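Local coordinates for protein BtGH115A (PDB 5BY3) that probably hydrolyses glycosidic bonds as a family GH115 4-O-methyl-alpha-glucuronidase with specificity for decorated arabinogalactans, at residues Thr600-Tyr603 and Asn604-Glu607. Residues are numbered along the deposited sequence; the frame is centred on the assembly and turned at random. Where two conformers were deposited one is given.
Sequences TQHY and NSLE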
loop_
_atom_site.group_PDB
_atom_site.type_symbol
_atom_site.label_atom_id
_atom_site.label_comp_id
_atom_site.label_asym_id
_atom_site.label_seq_id
_atom_site.Cartn_x
_atom_site.Cartn_y
_atom_site.Cartn_z
ATOM N N THR A 600 20.810 -4.113 -10.500
ATOM C CA THR A 600 20.631 -2.811 -9.869
ATOM C C THR A 600 21.376 -1.701 -10.631
ATOM O O THR A 600 20.880 -0.532 -10.694
ATOM C CB THR A 600 21.049 -2.860 -8.391
ATOM O OG1 THR A 600 20.409 -3.973 -7.792
ATOM C CG2 THR A 600 20.673 -1.579 -7.632
ATOM N N GLN A 601 22.540 -2.051 -11.197
ATOM C CA GLN A 601 23.272 -1.134 -12.096
ATOM C C GLN A 601 22.438 -0.797 -13.317
ATOM O O GLN A 601 22.398 0.354 -13.750
ATOM C CB GLN A 601 24.612 -1.714 -12.569
ATOM C CG GLN A 601 25.793 -1.569 -11.614
ATOM C CD GLN A 601 26.468 -0.197 -11.660
ATOM O OE1 GLN A 601 25.831 0.837 -11.928
ATOM N NE2 GLN A 601 27.775 -0.183 -11.373
ATOM N N HIS A 602 21.771 -1.801 -13.877
ATOM C CA HIS A 602 20.929 -1.575 -15.043
ATOM C C HIS A 602 19.763 -0.628 -14.702
ATOM O O HIS A 602 19.532 0.342 -15.434
ATOM C CB HIS A 602 20.465 -2.886 -15.674
ATOM C CG HIS A 602 19.885 -2.717 -17.042
ATOM N ND1 HIS A 602 20.649 -2.400 -18.141
ATOM C CD2 HIS A 602 18.611 -2.808 -17.488
ATOM C CE1 HIS A 602 19.873 -2.309 -19.205
ATOM N NE2 HIS A 602 18.631 -2.566 -18.838
ATOM N N TYR A 603 19.101 -0.875 -13.566
ATOM C CA TYR A 603 18.012 -0.021 -13.072
ATOM C C TYR A 603 18.428 1.449 -13.072
ATOM O O TYR A 603 17.723 2.335 -13.584
ATOM C CB TYR A 603 17.618 -0.409 -11.628
ATOM C CG TYR A 603 16.221 0.015 -11.225
ATOM C CD1 TYR A 603 15.936 1.329 -10.857
ATOM C CD2 TYR A 603 15.174 -0.912 -11.233
ATOM C CE1 TYR A 603 14.667 1.708 -10.488
ATOM C CE2 TYR A 603 13.891 -0.549 -10.880
ATOM C CZ TYR A 603 13.643 0.756 -10.494
ATOM O OH TYR A 603 12.367 1.106 -10.163
ATOM N N ASN A 604 19.595 1.674 -12.482
ATOM C CA ASN A 604 20.097 2.988 -12.189
ATOM C C ASN A 604 20.687 3.674 -13.428
ATOM O O ASN A 604 21.118 4.831 -13.348
ATOM C CB ASN A 604 21.114 2.873 -11.031
ATOM C CG ASN A 604 20.438 2.898 -9.648
ATOM O OD1 ASN A 604 19.607 3.771 -9.358
ATOM N ND2 ASN A 604 20.799 1.942 -8.791
ATOM N N SER A 605 20.679 2.975 -14.568
ATOM C CA SER A 605 21.286 3.486 -15.810
ATOM C C SER A 605 20.302 3.533 -16.973
ATOM O O SER A 605 20.608 4.090 -18.016
ATOM C CB SER A 605 22.559 2.693 -16.192
ATOM O OG SER A 605 22.257 1.356 -16.534
ATOM N N LEU A 606 19.120 2.945 -16.781
ATOM C CA LEU A 606 17.995 3.043 -17.728
ATOM C C LEU A 606 17.658 4.507 -18.011
ATOM O O LEU A 606 17.818 5.382 -17.127
ATOM C CB LEU A 606 16.728 2.461 -17.094
ATOM C CG LEU A 606 16.497 1.046 -16.636
ATOM C CD1 LEU A 606 15.456 1.125 -15.553
ATOM C CD2 LEU A 606 15.955 0.189 -17.765
ATOM N N GLU A 607 17.143 4.741 -19.218
ATOM C CA GLU A 607 16.691 6.058 -19.711
ATOM C C GLU A 607 17.675 7.208 -19.413
ATOM O O GLU A 607 17.304 8.232 -18.831
ATOM C CB GLU A 607 15.270 6.358 -19.206
ATOM C CG GLU A 607 14.210 5.386 -19.715
ATOM C CD GLU A 607 13.842 5.524 -21.199
ATOM O OE1 GLU A 607 14.070 6.599 -21.832
ATOM O OE2 GLU A 607 13.284 4.545 -21.743
#
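Asn604 N closes an i to i+4 bond on Thr600 O at 3.1 Å, with 150° at the hydrogen, whereas His602 O takes both Ser605 N (3.0 Å) and Leu606 N from the chain beyond. The two donors reach that carbonyl differently: Ser605 N stands well above its plane, while Leu606 N lies close to the line of the C=O bond (170°), though its N-H is bent from O. Asn604 folds its side chain back beside its own backbone N (chi1 -85°), which lays its amide alongside Thr600. From there ND2 adds a weak, bent bond to Thr600 O, and it is also hydrogen-bonded to Met615 O. His602 O thus takes an i+3 and an i+4 donor together, as carbonyls in the last turn of a helix can, here where helix 587-603 runs on into the following loop. In the conformer given, Ser605 OG lies near Gln601 O and His602 O, but any bond is doubtful because Ser605 was modelled in two positions. Leu606 splays its branches: CD1 rests 3.2 Å from Tyr603 O, and CD2 sits 4.0 Å from His602 NE2, obliquely to the ring. With an alanine at Leu606, the His602 ring would probably lose its CD2 neighbour and a gap would open toward Phe556 and Glu557 of helix 552-580. Phe556 also meets His602 edge-to-face, as Tyr561 does Tyr603; the side chain of Tyr603 lies about 9 Å from the bound nickel ion.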